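Side-chain contacts in C protein alpha-antigen (Streptococcus agalactiae, PDB 1YWM), which may play a role in both virulence and immunity as a cell-wall-attached surface protein, represented here by its N-terminal domain: residues E149-T152 against G153-T156; G79-S82 against Q83-S86; K34-N38 against G39-I43. All blocks are in the same frame, centred on the assembly; numbering follows the deposited sequence.

Contact 1: residues E149-T152 against G153-T156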
# COMPACT_ATOMS: atom_id res chain seq x y z
N GLU A 149 16.63 19.75 -5.04
CA GLU A 149 15.67 19.89 -3.95
C GLU A 149 14.38 19.17 -4.28
O GLU A 149 13.79 18.50 -3.42
CB GLU A 149 15.41 21.38 -3.65
CG GLU A 149 14.31 21.61 -2.61
CD GLU A 149 14.07 23.10 -2.34
OE1 GLU A 149 13.39 23.42 -1.35
OE2 GLU A 149 14.55 23.95 -3.13
N VAL A 150 13.92 19.31 -5.52
CA VAL A 150 12.69 18.66 -5.95
C VAL A 150 12.85 17.13 -5.93
O VAL A 150 12.01 16.39 -5.38
CB VAL A 150 12.19 19.17 -7.31
CG1 VAL A 150 11.04 18.27 -7.89
CG2 VAL A 150 11.72 20.66 -7.17
N LEU A 151 13.95 16.64 -6.49
CA LEU A 151 14.16 15.17 -6.51
C LEU A 151 14.29 14.59 -5.12
O LEU A 151 13.88 13.43 -4.85
CB LEU A 151 15.39 14.83 -7.33
CG LEU A 151 15.21 15.13 -8.84
CD1 LEU A 151 16.47 14.67 -9.58
CD2 LEU A 151 13.99 14.45 -9.43
N THR A 152 14.87 15.37 -4.20
CA THR A 152 15.01 14.91 -2.82
C THR A 152 13.62 14.66 -2.20
O THR A 152 13.39 13.66 -1.49
CB THR A 152 15.77 16.01 -1.98
OG1 THR A 152 17.18 16.00 -2.30
CG2 THR A 152 15.75 15.67 -0.48
N GLY A 153 12.71 15.59 -2.45
CA GLY A 153 11.36 15.48 -1.91
C GLY A 153 10.61 14.31 -2.55
O GLY A 153 9.88 13.54 -1.86
N LEU A 154 10.74 14.17 -3.86
CA LEU A 154 10.14 13.01 -4.52
C LEU A 154 10.69 11.68 -3.98
O LEU A 154 9.93 10.71 -3.82
CB LEU A 154 10.36 13.07 -6.04
CG LEU A 154 9.77 14.31 -6.76
CD1 LEU A 154 10.07 14.16 -8.26
CD2 LEU A 154 8.26 14.48 -6.55
N ASP A 155 12.01 11.59 -3.79
CA ASP A 155 12.62 10.38 -3.24
C ASP A 155 12.11 10.03 -1.86
O ASP A 155 11.91 8.85 -1.55
CB ASP A 155 14.15 10.48 -3.22
CG ASP A 155 14.73 10.54 -4.61
OD1 ASP A 155 15.94 10.85 -4.72
OD2 ASP A 155 14.04 10.30 -5.64
N THR A 156 11.89 11.04 -1.03
CA THR A 156 11.37 10.83 0.31
C THR A 156 9.95 10.22 0.26
O THR A 156 9.65 9.21 0.95
CB THR A 156 11.40 12.17 1.08
OG1 THR A 156 12.78 12.56 1.27
CG2 THR A 156 10.81 12.03 2.48

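Contact 2: residues G79-S82 against Q83-S86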
# COMPACT_ATOMS: atom_id res chain seq x y z
N GLY A 79 -13.09 -13.63 -3.72
CA GLY A 79 -12.18 -14.73 -3.44
C GLY A 79 -10.82 -14.60 -4.10
O GLY A 79 -9.95 -15.45 -3.88
N ASP A 80 -10.62 -13.54 -4.89
CA ASP A 80 -9.36 -13.34 -5.61
C ASP A 80 -8.97 -11.89 -5.43
O ASP A 80 -9.74 -11.02 -5.82
CB ASP A 80 -9.59 -13.59 -7.10
CG ASP A 80 -8.33 -13.42 -7.95
OD1 ASP A 80 -7.22 -13.19 -7.42
OD2 ASP A 80 -8.39 -13.51 -9.20
N VAL A 81 -7.82 -11.64 -4.83
CA VAL A 81 -7.34 -10.27 -4.60
C VAL A 81 -7.37 -9.42 -5.89
O VAL A 81 -7.61 -8.21 -5.84
CB VAL A 81 -5.94 -10.26 -3.95
CG1 VAL A 81 -4.83 -10.84 -4.92
CG2 VAL A 81 -5.61 -8.83 -3.40
N SER A 82 -7.15 -10.05 -7.05
CA SER A 82 -7.19 -9.35 -8.35
C SER A 82 -8.56 -8.72 -8.68
O SER A 82 -8.64 -7.84 -9.55
CB SER A 82 -6.71 -10.29 -9.47
OG SER A 82 -7.77 -11.16 -9.87
N GLN A 83 -9.62 -9.14 -7.97
CA GLN A 83 -10.94 -8.53 -8.15
C GLN A 83 -11.16 -7.21 -7.41
O GLN A 83 -12.17 -6.52 -7.66
CB GLN A 83 -12.06 -9.49 -7.72
CG GLN A 83 -12.03 -10.86 -8.40
CD GLN A 83 -13.13 -11.72 -7.79
OE1 GLN A 83 -12.96 -12.26 -6.70
NE2 GLN A 83 -14.29 -11.77 -8.45
N LEU A 84 -10.27 -6.87 -6.47
CA LEU A 84 -10.39 -5.60 -5.76
C LEU A 84 -10.14 -4.46 -6.75
O LEU A 84 -9.13 -4.44 -7.42
CB LEU A 84 -9.38 -5.50 -4.61
CG LEU A 84 -9.56 -6.54 -3.49
CD1 LEU A 84 -8.58 -6.29 -2.41
CD2 LEU A 84 -11.01 -6.50 -2.94
N GLN A 85 -11.07 -3.53 -6.82
CA GLN A 85 -10.97 -2.46 -7.83
C GLN A 85 -11.30 -1.09 -7.26
O GLN A 85 -11.14 -0.06 -7.92
CB GLN A 85 -11.89 -2.74 -9.02
CG GLN A 85 -11.57 -4.03 -9.79
CD GLN A 85 -10.31 -3.93 -10.65
OE1 GLN A 85 -10.10 -2.92 -11.33
NE2 GLN A 85 -9.48 -4.97 -10.63
N SER A 86 -11.77 -1.07 -6.03
CA SER A 86 -12.18 0.19 -5.39
C SER A 86 -11.43 0.35 -4.09
O SER A 86 -11.20 -0.64 -3.39
CB SER A 86 -13.69 0.16 -5.11
OG SER A 86 -14.42 0.15 -6.32
O HOH W 1 -14.90 -14.17 -6.07

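Contact 3: residues K34-N38 against G39-I43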
# COMPACT_ATOMS: atom_id res chain seq x y z
N LYS A 34 4.89 -3.89 5.05
CA LYS A 34 4.18 -3.18 3.97
C LYS A 34 2.63 -3.35 4.06
O LYS A 34 1.88 -2.44 3.71
CB LYS A 34 4.69 -3.60 2.59
CG LYS A 34 4.03 -2.89 1.44
CD LYS A 34 4.23 -1.36 1.49
CE LYS A 34 3.60 -0.65 0.28
NZ LYS A 34 4.27 -1.00 -1.05
N ASN A 35 2.18 -4.51 4.55
CA ASN A 35 0.76 -4.85 4.52
C ASN A 35 0.05 -4.99 5.88
O ASN A 35 -1.17 -4.94 5.93
CB ASN A 35 0.55 -6.14 3.69
CG ASN A 35 1.02 -5.97 2.27
OD1 ASN A 35 2.10 -6.46 1.90
ND2 ASN A 35 0.22 -5.26 1.45
N ILE A 36 0.82 -5.21 6.94
CA ILE A 36 0.30 -5.42 8.29
C ILE A 36 0.87 -4.34 9.21
O ILE A 36 2.10 -4.23 9.37
CB ILE A 36 0.70 -6.84 8.82
CG1 ILE A 36 0.28 -7.95 7.84
CG2 ILE A 36 0.11 -7.07 10.20
CD1 ILE A 36 -1.26 -8.05 7.55
N GLN A 37 -0.01 -3.53 9.78
CA GLN A 37 0.35 -2.54 10.78
C GLN A 37 -0.72 -2.47 11.85
O GLN A 37 -1.91 -2.41 11.53
CB GLN A 37 0.47 -1.16 10.14
CG GLN A 37 1.12 -0.12 11.03
CD GLN A 37 1.28 1.19 10.31
OE1 GLN A 37 0.57 2.15 10.59
NE2 GLN A 37 2.21 1.23 9.36
N ASN A 38 -0.27 -2.45 13.11
CA ASN A 38 -1.15 -2.42 14.28
C ASN A 38 -2.20 -3.54 14.23
O ASN A 38 -3.34 -3.36 14.66
CB ASN A 38 -1.83 -1.04 14.42
CG ASN A 38 -0.84 0.09 14.72
OD1 ASN A 38 0.00 -0.03 15.62
ND2 ASN A 38 -0.94 1.19 13.98
N GLY A 39 -1.81 -4.68 13.66
CA GLY A 39 -2.73 -5.81 13.54
C GLY A 39 -3.80 -5.64 12.48
O GLY A 39 -4.72 -6.47 12.39
N ASN A 40 -3.69 -4.59 11.68
CA ASN A 40 -4.60 -4.35 10.58
C ASN A 40 -3.92 -4.58 9.23
O ASN A 40 -2.68 -4.54 9.13
CB ASN A 40 -5.13 -2.91 10.64
CG ASN A 40 -5.80 -2.63 11.93
OD1 ASN A 40 -6.38 -3.53 12.55
ND2 ASN A 40 -5.71 -1.39 12.38
N ALA A 41 -4.72 -4.84 8.20
CA ALA A 41 -4.15 -5.08 6.90
C ALA A 41 -4.33 -3.88 5.98
O ALA A 41 -5.30 -3.12 6.10
CB ALA A 41 -4.73 -6.35 6.25
N TYR A 42 -3.40 -3.76 5.03
CA TYR A 42 -3.44 -2.74 3.99
C TYR A 42 -3.00 -3.35 2.70
O TYR A 42 -2.04 -4.11 2.68
CB TYR A 42 -2.41 -1.64 4.28
CG TYR A 42 -2.71 -0.85 5.50
CD1 TYR A 42 -2.46 -1.36 6.78
CD2 TYR A 42 -3.23 0.44 5.40
CE1 TYR A 42 -2.76 -0.62 7.92
CE2 TYR A 42 -3.50 1.20 6.53
CZ TYR A 42 -3.27 0.66 7.78
OH TYR A 42 -3.53 1.42 8.90
N ILE A 43 -3.67 -2.98 1.61
CA ILE A 43 -3.35 -3.49 0.27
C ILE A 43 -3.42 -2.31 -0.70
O ILE A 43 -4.39 -1.55 -0.69
CB ILE A 43 -4.36 -4.59 -0.14
CG1 ILE A 43 -4.10 -5.87 0.69
CG2 ILE A 43 -4.29 -4.88 -1.64
CD1 ILE A 43 -5.16 -7.03 0.43
O HOH W 2 0.34 -1.89 1.42

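Contact 1: residues E149-T152 against G153-T156
Leu154 turns its isobutyl group back along one side of the helix, where it meets both Val150 and Leu151 of the preceding turn. Its methyl CD1 does the touching in each case, lying 4.2 Å from CG1 of Val150 and 4.1 Å from CD2 of Leu151. The two leucine side chains run at a slant to each other and meet at one methyl of each. With Leu154 CG beside its own backbone N (chi1 -60°), the branch leans over the carbonyl of Val150, and CG comes within 3.4 Å of Val150 O. Val150 O also accepts Leu154 N, at 3.0 Å and almost straight (171° at the hydrogen).

Asp155 lies on a different flank, above the end of the Leu151 carbonyl. Leu151 O accepts the backbone N of Asp155 at 2.8 Å and also faces the carboxylate: it stands over the middle of the flat group, 3.0 Å from CG. The two carboxylate oxygens are thus nearly equidistant from it, and both are acceptors, so nothing bonds there. What holds the acid is a salt bridge from OD2 to Arg134 of helix 124-137, which could help offset any repulsion between the carboxylate oxygens and this carbonyl.

On the outer side, Thr152 directs OG1 back to Thr148 O, one turn earlier. Val150 and Leu154 are buried, packing on Val133 of helix 124-137, while Leu154 also reaches Val178 and Leu181 of helix 168-182. Such a three- and four-residue spacing of aliphatic groups, with a charged residue bridging at the flank, is the amphipathic pattern of a helix in an antiparallel three-helix bundle, here helix 144-163 facing its two companions.

Contact 2: residues G79-S82 against Q83-S86
Gln83 has its CG beside the backbone N (chi1 -54°) and an extended chain beyond it, which carries the amide back past Asp80 to the start of the turn. There Gln83 OE1 accepts Asp80 N at 3.2 Å, from a direction tilted modestly out of the carbonyl plane. A weak bond from Gly79 N reaches the same oxygen, and a water that accepts from Gly79 N donates to Gln83 OE1 at 2.8 Å. Three donors therefore gather on one side-chain oxygen. On the way, Gln83 CG passes 3.9 Å from Asp80 CB.

Asp80 sends its carboxylate the other way, anti to the backbone N (chi1 -180°), over the next two residues. Asp80 OD1 accepts Ser82 N at 3.2 Å, closing an Asx turn, while Asp80 OD2 accepts from Ser82 OG at 2.5 Å. Both donors approach from above the carboxylate plane, and together they fix its rotation. Further along, Gln85 folds back and NE2 donates to Ser82 O at 3.2 Å, with the acceptor in the plane of its amide.

The backbone is wound by bonds from Gln83 N to Asp80 O and from Leu84 N to Val81 O, both over three residues. Val81 CG2 and Leu84 CD1 meet 4.0 Å apart on the buried side, where both residues pack on Phe71. An Asx turn opening a short 3-10 segment is the motif, set in the connection between strands 76-78 and 88-97 of the beta sandwich.

Contact 3: residues K34-N38 against G39-I43
Asn35 and Tyr42 grip each other twice. Asn35 CG stands beside its backbone N (chi1 -60°), which turns the amide toward the facing strand, and its ND2 donates to Tyr42 O at 2.8 Å, nearly straight (169° at the hydrogen) and in the plane of both the amide and the carbonyl. In return Tyr42 N bonds to Asn35 O at 2.7 Å. Tyr42 N, Ala41 CA (through a CH contact) and the ring edge of Tyr42 all meet this one oxygen.

Next to this pair, Ile36 and Ala41 form a non-hydrogen-bonded antiparallel pair, with Ile36 CD1 4.1 Å from Ala41 CB. On the other face of the sheet, CE1 of Tyr42 lies 4.0 Å from Gln37 CB, which approaches the ring obliquely. Gln37 and Asn40 exchange two backbone bonds, closing a type I' turn through Asn38 and Gly39, both with positive phi.

Further out, a water donates to Lys34 O and, weakly, to Tyr42 O. Pro165, in the loop after helix 144-163, packs against Gln37 and Tyr42, and Lys34 NZ bonds to Asp162 O near the end of that helix, two points where the hairpin meets the helical part. Beyond, Ala41 and Ile43 continue the backbone pairing to strand 113-121. The arrangement is a beta hairpin with a two-residue type I' turn, whose strand 36-37 borders a sheet of the fibronectin-like beta sandwich.

In the fold
Contacts 2 and 3 belong to the beta sandwich, contact 1 to the three-helix bundle that follows it in the chain. The centres of contacts 2 and 3 are about 17 Å apart, yet the two touch in the sandwich interior, with Val81 CG2 4.2 Å from Ile43 CD1. Contact 1 is remote from both: its centre is about 26 Å from that of contact 3, with nearest atoms about 12 Å apart, and about 32 Å from that of contact 2. The bond from Lys34 to the backbone of Asp162 links contact 3 to helix 144-163, which carries contact 1. The bound dimercaptobutanediol lies among Thr66, Phe97, Gly98, Glu99 and Gly101, none of them in these segments.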